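Local coordinates for amidohydrolase (Thermotoga maritima, PDB 3OOQ), which probably acts as a hydrolase of the amidohydrolase family, perhaps an allantoinase that opens the cyclic amide of allantoin, at residues F245-E250 and K265-V270. Residues are numbered along the deposited sequence; the frame is centred on the assembly and turned at random.
Sequences FNLVIE and KKIPVV
Ile-249 is gripped through both its backbone polar atoms: its N donates to Pro-268 O (3.1 Å, 173° at the hydrogen), and its O accepts from Val-270 N (2.9 Å), so Ile-249 alone bonds to the residues on both sides of Val-269, the pattern of parallel strands. On the helix 230-243 side, Ile-267 CG2, anti to its backbone N, touches both Ile-249 CG1 (3.8 Å) and Leu-247 CG (4.0 Å), while Leu-247 CD2 reaches Ile-267 CG1 and CD1. Ile-267 also touches Ile-237 of that helix; an alanine in place of Ile-267 would lack CG1, CG2 and CD1 and would probably leave a gap against Leu-247, Ile-249 and the helix. On the other face, Val-248 divides its methyls: CG1, anti to the backbone N (chi1 176°), meets Val-270 CG2 at 3.8 Å, and CG2 meets Pro-268 CG at 3.8 Å. Glu-250 lies alongside Val-270, Glu-250 OE2 3.7 Å from Val-270 CG2, and its OE1 forms a salt bridge with Arg-224 of the preceding strand. With helix 230-243 against one face and His-63 and Ala-62 of strand 54-64 near Glu-250 and Val-270 on the other, the arrangement is that of neighbouring parallel strands in the TIM-barrel fold of amidohydrolases.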
ATOM      1  N   PHE F 245      -1.930  43.687  -1.875  1.00 22.64           N
ATOM      2  CA  PHE F 245      -0.486  43.521  -2.057  1.00 21.27           C
ATOM      3  C   PHE F 245      -0.015  43.699  -3.508  1.00 20.71           C
ATOM      4  O   PHE F 245      -0.821  43.655  -4.445  1.00 20.88           O
ATOM      5  CB  PHE F 245       0.044  42.226  -1.406  1.00 20.35           C
ATOM      6  CG  PHE F 245      -0.611  40.941  -1.896  1.00 19.03           C
ATOM      7  CD1 PHE F 245      -0.202  40.331  -3.081  1.00 19.94           C
ATOM      8  CD2 PHE F 245      -1.571  40.296  -1.124  1.00 20.58           C
ATOM      9  CE1 PHE F 245      -0.749  39.128  -3.489  1.00 18.06           C
ATOM     10  CE2 PHE F 245      -2.126  39.081  -1.537  1.00 18.69           C
ATOM     11  CZ  PHE F 245      -1.713  38.504  -2.716  1.00 19.79           C
ATOM     12  N   ASN F 246       1.286  43.931  -3.678  1.00 20.33           N
ATOM     13  CA  ASN F 246       1.898  44.023  -5.004  1.00 20.09           C
ATOM     14  C   ASN F 246       2.150  42.665  -5.603  1.00 20.04           C
ATOM     15  O   ASN F 246       2.520  41.737  -4.892  1.00 19.79           O
ATOM     16  CB  ASN F 246       3.223  44.784  -4.941  1.00 19.44           C
ATOM     17  CG  ASN F 246       3.034  46.231  -4.530  1.00 26.01           C
ATOM     18  OD1 ASN F 246       2.078  46.840  -4.928  1.00 19.01           O
ATOM     19  ND2 ASN F 246       3.938  46.763  -3.715  1.00 19.65           N
ATOM     20  N   LEU F 247       1.984  42.562  -6.917  1.00 20.44           N
ATOM     21  CA  LEU F 247       2.230  41.300  -7.595  1.00 21.03           C
ATOM     22  C   LEU F 247       3.010  41.432  -8.872  1.00 19.95           C
ATOM     23  O   LEU F 247       3.010  42.475  -9.529  1.00 20.94           O
ATOM     24  CB  LEU F 247       0.915  40.527  -7.866  1.00 22.11           C
ATOM     25  CG  LEU F 247       0.058  40.811  -9.113  1.00 20.64           C
ATOM     26  CD1 LEU F 247      -0.724  39.603  -9.552  1.00 23.10           C
ATOM     27  CD2 LEU F 247      -0.907  41.945  -8.840  1.00 23.55           C
ATOM     28  N   VAL F 248       3.657  40.331  -9.216  1.00 18.97           N
ATOM     29  CA  VAL F 248       4.219  40.092 -10.522  1.00 19.17           C
ATOM     30  C   VAL F 248       3.605  38.770 -10.983  1.00 19.46           C
ATOM     31  O   VAL F 248       3.449  37.841 -10.197  1.00 18.84           O
ATOM     32  CB  VAL F 248       5.777  39.962 -10.435  1.00 18.94           C
ATOM     33  CG1 VAL F 248       6.383  39.626 -11.771  1.00 19.31           C
ATOM     34  CG2 VAL F 248       6.421  41.262  -9.868  1.00 19.93           C
ATOM     35  N   ILE F 249       3.243  38.687 -12.254  1.00 20.14           N
ATOM     36  CA  ILE F 249       2.782  37.429 -12.828  1.00 19.84           C
ATOM     37  C   ILE F 249       3.971  36.684 -13.434  1.00 20.88           C
ATOM     38  O   ILE F 249       4.722  37.270 -14.226  1.00 22.10           O
ATOM     39  CB  ILE F 249       1.734  37.687 -13.915  1.00 19.66           C
ATOM     40  CG1 ILE F 249       0.480  38.374 -13.334  1.00 15.40           C
ATOM     41  CG2 ILE F 249       1.381  36.399 -14.629  1.00 15.48           C
ATOM     42  CD1 ILE F 249      -0.408  37.438 -12.464  1.00 19.97           C
ATOM     43  N   GLU F 250       4.158  35.420 -13.045  1.00 20.26           N
ATOM     44  CA  GLU F 250       5.224  34.585 -13.599  1.00 20.48           C
ATOM     45  C   GLU F 250       4.674  33.720 -14.724  1.00 19.77           C
ATOM     46  O   GLU F 250       3.600  33.128 -14.587  1.00 18.73           O
ATOM     47  CB  GLU F 250       5.844  33.662 -12.537  1.00 21.19           C
ATOM     48  CG  GLU F 250       6.068  34.254 -11.169  1.00 24.89           C
ATOM     49  CD  GLU F 250       6.899  35.530 -11.199  1.00 23.73           C
ATOM     50  OE1 GLU F 250       6.538  36.454 -10.443  1.00 25.68           O
ATOM     51  OE2 GLU F 250       7.890  35.615 -11.976  1.00 25.56           O
ATOM     52  N   LYS F 265      -3.689  48.159 -15.224  1.00 28.04           N
ATOM     53  CA  LYS F 265      -3.375  47.948 -13.810  1.00 26.48           C
ATOM     54  C   LYS F 265      -1.879  47.963 -13.498  1.00 25.30           C
ATOM     55  O   LYS F 265      -1.486  47.778 -12.340  1.00 24.64           O
ATOM     56  CB  LYS F 265      -4.021  46.644 -13.305  1.00 26.45           C
ATOM     57  CG  LYS F 265      -5.555  46.696 -13.250  1.00 26.61           C
ATOM     58  CD  LYS F 265      -6.152  45.381 -12.804  1.00 26.65           C
ATOM     59  CE  LYS F 265      -7.657  45.519 -12.634  1.00 27.50           C
ATOM     60  NZ  LYS F 265      -8.248  44.388 -11.850  1.00 26.64           N
ATOM     61  N   LYS F 266      -1.042  48.169 -14.515  1.00 25.32           N
ATOM     62  CA  LYS F 266       0.412  48.243 -14.297  1.00 25.73           C
ATOM     63  C   LYS F 266       0.995  46.963 -13.668  1.00 24.51           C
ATOM     64  O   LYS F 266       1.877  47.028 -12.805  1.00 24.52           O
ATOM     65  CB  LYS F 266       0.763  49.437 -13.396  1.00 27.85           C
ATOM     66  CG  LYS F 266       0.953  50.774 -14.088  1.00 43.08           C
ATOM     67  CD  LYS F 266      -0.346  51.295 -14.634  1.00 31.45           C
ATOM     68  CE  LYS F 266      -0.365  52.835 -14.713  1.00 44.27           C
ATOM     69  NZ  LYS F 266       0.941  53.378 -15.173  1.00 33.28           N
ATOM     70  N   ILE F 267       0.502  45.807 -14.096  1.00 23.25           N
ATOM     71  CA  ILE F 267       0.997  44.533 -13.565  1.00 22.17           C
ATOM     72  C   ILE F 267       2.075  43.969 -14.486  1.00 21.22           C
ATOM     73  O   ILE F 267       1.848  43.760 -15.681  1.00 20.47           O
ATOM     74  CB  ILE F 267      -0.147  43.517 -13.349  1.00 21.86           C
ATOM     75  CG1 ILE F 267      -1.154  44.090 -12.346  1.00 21.75           C
ATOM     76  CG2 ILE F 267       0.419  42.151 -12.852  1.00 21.05           C
ATOM     77  CD1 ILE F 267      -2.524  43.405 -12.355  1.00 22.22           C
ATOM     78  N   PRO F 268       3.272  43.741 -13.936  1.00 20.72           N
ATOM     79  CA  PRO F 268       4.296  43.262 -14.837  1.00 19.98           C
ATOM     80  C   PRO F 268       4.195  41.753 -14.995  1.00 19.32           C
ATOM     81  O   PRO F 268       3.584  41.071 -14.145  1.00 18.77           O
ATOM     82  CB  PRO F 268       5.593  43.636 -14.116  1.00 20.41           C
ATOM     83  CG  PRO F 268       5.226  43.593 -12.663  1.00 27.53           C
ATOM     84  CD  PRO F 268       3.800  44.063 -12.593  1.00 20.22           C
ATOM     85  N   VAL F 269       4.799  41.255 -16.072  1.00 18.40           N
ATOM     86  CA  VAL F 269       4.782  39.848 -16.409  1.00 18.79           C
ATOM     87  C   VAL F 269       6.183  39.392 -16.797  1.00 20.35           C
ATOM     88  O   VAL F 269       6.791  39.953 -17.712  1.00 20.61           O
ATOM     89  CB  VAL F 269       3.841  39.539 -17.576  1.00 17.14           C
ATOM     90  CG1 VAL F 269       3.762  38.026 -17.797  1.00 16.28           C
ATOM     91  CG2 VAL F 269       2.459  40.120 -17.326  1.00 16.44           C
ATOM     92  N   VAL F 270       6.692  38.393 -16.077  1.00 20.35           N
ATOM     93  CA  VAL F 270       7.917  37.705 -16.470  1.00 20.26           C
ATOM     94  C   VAL F 270       7.520  36.558 -17.391  1.00 20.56           C
ATOM     95  O   VAL F 270       7.116  35.487 -16.924  1.00 20.64           O
ATOM     96  CB  VAL F 270       8.729  37.175 -15.246  1.00 19.35           C
ATOM     97  CG1 VAL F 270      10.051  36.613 -15.706  1.00 18.57           C
ATOM     98  CG2 VAL F 270       8.997  38.309 -14.241  1.00 18.82           C
TER